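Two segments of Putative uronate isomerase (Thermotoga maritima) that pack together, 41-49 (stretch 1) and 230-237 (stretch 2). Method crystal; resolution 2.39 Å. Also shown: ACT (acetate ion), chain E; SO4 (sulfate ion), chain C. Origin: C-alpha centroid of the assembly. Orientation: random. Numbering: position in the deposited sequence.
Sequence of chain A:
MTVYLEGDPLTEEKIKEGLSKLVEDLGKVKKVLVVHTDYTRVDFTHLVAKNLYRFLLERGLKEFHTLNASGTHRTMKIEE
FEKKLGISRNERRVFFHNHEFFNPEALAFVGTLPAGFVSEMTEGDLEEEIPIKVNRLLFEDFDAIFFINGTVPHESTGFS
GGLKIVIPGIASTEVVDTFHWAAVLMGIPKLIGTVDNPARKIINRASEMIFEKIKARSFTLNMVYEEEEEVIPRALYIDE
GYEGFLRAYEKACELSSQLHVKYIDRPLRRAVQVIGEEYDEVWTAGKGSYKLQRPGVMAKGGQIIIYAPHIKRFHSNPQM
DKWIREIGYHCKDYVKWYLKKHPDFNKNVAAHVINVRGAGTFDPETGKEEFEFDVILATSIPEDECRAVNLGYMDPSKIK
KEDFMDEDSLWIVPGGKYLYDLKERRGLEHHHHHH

Stretch 1 41-49: RVDFTHLVA
Stretch 2 230-237: EVIPRALY

What backbone frame brings the two stretches together? Stretch 1 runs as a loop from Arg41 to Phe44 and then turns into a helix over Thr45 to Ala49, with Phe44 at the N-cap position (phi/psi -108/30). Phe44 O accepts from Leu47 N at 3.0 Å, and Thr45 O accepts from Ala49 N at 2.7 Å. Asp43 (chi1 p, 56°) steadies the turn: Asp43 OD1 accepts from Thr45 N at 2.9 Å. Asp43 OD1 also accepts from Thr45 OG1 at 2.5 Å. Stretch 2 is a strand from Val231 to Tyr237. Both segments advance in the same register order, Asp43 CA lying 6.2 Å from Val231 CA, Phe44 CA 6.6 Å from Pro233 CA and Val48 CA 9.1 Å from Leu236 CA. No hydrogen bond joins them, so the 359 Å² buried between them rests chiefly on apolar side chains.

How does the strand begin the contact? Glu230 points away, and Val231 (phi/psi -84/124, chi1 t) points toward stretch 1. Val231 CG2 lies 3.7 Å from Val42 CG1, a valine that is also t, while Val231 CG1 sits 4.0 Å from the backbone atom Asp43 C and 4.2 Å from Phe44 CD2, near the plane of that ring at its edge. Ile232 then turns its CB away.

Why does Pro233 fit so closely against Phe44? Phe44 (chi1 p, 58°; chi2 99°) points toward the strand and offers a ring face to the proline. Pro233 (phi/psi -61/142, C-gamma exo) places CB 3.6 Å from the centroid of the Phe44 ring, only 11° off the ring normal, a CH-pi contact in which a polarised C-H meets the electron-rich face. Pro233 CB is also 3.7 Å from Phe44 CD2. From the helix, Leu47 (chi1 m, chi2 t) adds a looser contact, its CD1 4.3 Å from Pro233 CG.

What closes the interface toward the end of the strand? The alternation is interrupted at Arg234 and Ala235 (phi/psi -130/-25 and -165/147), which both point away, Arg234 leaving the extended conformation. The Ala235 backbone still takes part: Ala235 O lies 3.6 Å from Phe44 CZ, at the ring edge, where the aromatic C-H bonds carry slight positive charge. Leu236 (-132/105) points toward stretch 1, with chi1 at -145° and chi2 at -144°, both between wells. Leu236 CG is 4.3 Å from Phe44 CE1, and Leu236 CD1 is 4.3 Å from Val48 CG2 (Val48 chi1 t), so the leucine touches both the N-cap residue and the helix. Tyr237 lies beyond reach.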

# COMPACT_ATOMS: atom_id res chain seq x y z
N ARG A 41 4.83 -6.34 1.93
CA ARG A 41 3.80 -6.67 2.93
C ARG A 41 4.19 -7.86 3.80
O ARG A 41 4.33 -8.99 3.31
CB ARG A 41 2.47 -6.98 2.24
CG ARG A 41 1.90 -5.80 1.48
CD ARG A 41 1.21 -4.83 2.43
NE ARG A 41 0.43 -3.86 1.68
CZ ARG A 41 -0.83 -4.04 1.29
NH1 ARG A 41 -1.48 -5.17 1.59
NH2 ARG A 41 -1.44 -3.07 0.60
N VAL A 42 4.36 -7.61 5.09
CA VAL A 42 4.59 -8.69 6.04
C VAL A 42 3.23 -9.15 6.59
O VAL A 42 2.57 -8.44 7.36
CB VAL A 42 5.55 -8.26 7.18
CG1 VAL A 42 6.03 -9.47 8.00
CG2 VAL A 42 6.76 -7.52 6.58
N ASP A 43 2.82 -10.35 6.17
CA ASP A 43 1.49 -10.87 6.48
C ASP A 43 1.55 -12.40 6.53
O ASP A 43 2.64 -12.97 6.52
CB ASP A 43 0.46 -10.38 5.45
CG ASP A 43 0.83 -10.73 3.99
OD1 ASP A 43 1.34 -11.85 3.69
OD2 ASP A 43 0.59 -9.87 3.10
N PHE A 44 0.39 -13.06 6.53
CA PHE A 44 0.39 -14.52 6.57
C PHE A 44 -0.04 -15.20 5.25
O PHE A 44 -0.58 -16.33 5.26
CB PHE A 44 -0.37 -15.07 7.80
CG PHE A 44 -1.81 -14.62 7.89
CD1 PHE A 44 -2.85 -15.45 7.47
CD2 PHE A 44 -2.13 -13.38 8.41
CE1 PHE A 44 -4.18 -15.03 7.57
CE2 PHE A 44 -3.46 -12.96 8.50
CZ PHE A 44 -4.48 -13.79 8.09
N THR A 45 0.24 -14.53 4.14
CA THR A 45 -0.02 -15.09 2.81
C THR A 45 0.43 -16.55 2.70
O THR A 45 -0.33 -17.40 2.21
CB THR A 45 0.70 -14.32 1.70
OG1 THR A 45 0.26 -12.95 1.68
CG2 THR A 45 0.44 -14.98 0.35
N HIS A 46 1.64 -16.82 3.17
CA HIS A 46 2.24 -18.15 3.06
C HIS A 46 1.35 -19.27 3.63
O HIS A 46 1.30 -20.36 3.06
CB HIS A 46 3.65 -18.18 3.67
CG HIS A 46 3.68 -18.00 5.17
ND1 HIS A 46 4.09 -18.99 6.02
CD2 HIS A 46 3.38 -16.92 5.94
CE1 HIS A 46 4.04 -18.55 7.27
NE2 HIS A 46 3.61 -17.30 7.25
N LEU A 47 0.62 -18.98 4.72
CA LEU A 47 -0.33 -19.93 5.28
C LEU A 47 -1.54 -20.10 4.37
O LEU A 47 -2.14 -21.17 4.31
CB LEU A 47 -0.80 -19.50 6.68
CG LEU A 47 0.15 -19.46 7.88
CD1 LEU A 47 -0.58 -18.90 9.12
CD2 LEU A 47 0.76 -20.82 8.20
N VAL A 48 -1.92 -19.04 3.67
CA VAL A 48 -3.11 -19.10 2.81
C VAL A 48 -2.78 -19.75 1.47
O VAL A 48 -3.44 -20.71 1.03
CB VAL A 48 -3.69 -17.70 2.56
CG1 VAL A 48 -4.99 -17.77 1.75
CG2 VAL A 48 -3.94 -16.99 3.88
N ALA A 49 -1.76 -19.21 0.81
CA ALA A 49 -1.37 -19.66 -0.53
C ALA A 49 -0.98 -21.14 -0.57
O ALA A 49 -1.49 -21.90 -1.39
CB ALA A 49 -0.22 -18.81 -1.03
N GLU A 230 6.39 -10.97 15.64
CA GLU A 230 5.95 -11.79 14.53
C GLU A 230 4.56 -11.32 14.08
O GLU A 230 3.93 -10.46 14.72
CB GLU A 230 5.89 -13.26 14.93
CG GLU A 230 7.24 -13.97 14.94
CD GLU A 230 7.12 -15.48 14.76
OE1 GLU A 230 7.50 -15.99 13.68
OE2 GLU A 230 6.64 -16.16 15.70
N VAL A 231 4.09 -11.90 12.98
CA VAL A 231 2.75 -11.63 12.50
C VAL A 231 1.76 -12.54 13.24
O VAL A 231 1.90 -13.76 13.23
CB VAL A 231 2.64 -11.84 10.96
CG1 VAL A 231 1.18 -11.95 10.50
CG2 VAL A 231 3.38 -10.73 10.22
N ILE A 232 0.77 -11.92 13.88
CA ILE A 232 -0.31 -12.66 14.54
C ILE A 232 -1.55 -12.55 13.67
O ILE A 232 -2.19 -11.49 13.63
CB ILE A 232 -0.64 -12.05 15.94
CG1 ILE A 232 0.64 -11.89 16.77
CG2 ILE A 232 -1.65 -12.92 16.70
CD1 ILE A 232 0.97 -10.46 17.08
N PRO A 233 -1.88 -13.63 12.95
CA PRO A 233 -3.11 -13.62 12.14
C PRO A 233 -4.32 -13.43 13.06
O PRO A 233 -4.35 -13.98 14.17
CB PRO A 233 -3.14 -15.03 11.52
CG PRO A 233 -1.71 -15.49 11.53
CD PRO A 233 -1.09 -14.86 12.77
N ARG A 234 -5.31 -12.66 12.61
CA ARG A 234 -6.46 -12.37 13.44
C ARG A 234 -7.79 -12.63 12.73
O ARG A 234 -8.82 -12.87 13.37
CB ARG A 234 -6.39 -10.92 13.91
CG ARG A 234 -5.19 -10.65 14.84
CD ARG A 234 -5.31 -11.42 16.20
NE ARG A 234 -6.66 -11.29 16.73
CZ ARG A 234 -7.07 -10.28 17.50
NH1 ARG A 234 -6.20 -9.33 17.86
NH2 ARG A 234 -8.33 -10.21 17.93
N ALA A 235 -7.78 -12.56 11.39
CA ALA A 235 -8.98 -12.82 10.60
C ALA A 235 -8.67 -13.04 9.13
O ALA A 235 -7.74 -12.43 8.59
CB ALA A 235 -10.00 -11.69 10.75
N LEU A 236 -9.47 -13.89 8.51
CA LEU A 236 -9.41 -14.12 7.07
C LEU A 236 -10.85 -14.06 6.56
O LEU A 236 -11.64 -14.99 6.80
CB LEU A 236 -8.80 -15.50 6.77
CG LEU A 236 -7.92 -15.67 5.52
CD1 LEU A 236 -8.12 -17.05 4.88
CD2 LEU A 236 -8.12 -14.56 4.49
N TYR A 237 -11.22 -12.96 5.91
CA TYR A 237 -12.58 -12.81 5.41
C TYR A 237 -12.64 -13.24 3.95
O TYR A 237 -12.11 -12.55 3.06
CB TYR A 237 -13.07 -11.38 5.61
CG TYR A 237 -13.12 -10.97 7.06
CD1 TYR A 237 -13.62 -11.84 8.03
CD2 TYR A 237 -12.67 -9.72 7.48
CE1 TYR A 237 -13.67 -11.48 9.37
CE2 TYR A 237 -12.71 -9.35 8.82
CZ TYR A 237 -13.22 -10.24 9.77
OH TYR A 237 -13.27 -9.89 11.11
C ACT E . -3.39 -4.78 -0.79
O ACT E . -3.80 -3.68 -0.39
OXT ACT E . -3.88 -5.75 -0.18
CH3 ACT E . -2.39 -4.90 -1.91
S SO4 C . 1.11 -0.41 0.24
O1 SO4 C . -0.28 -0.88 0.33
O2 SO4 C . 1.86 -1.25 -0.71
O3 SO4 C . 1.21 0.99 -0.21
O4 SO4 C . 1.70 -0.53 1.58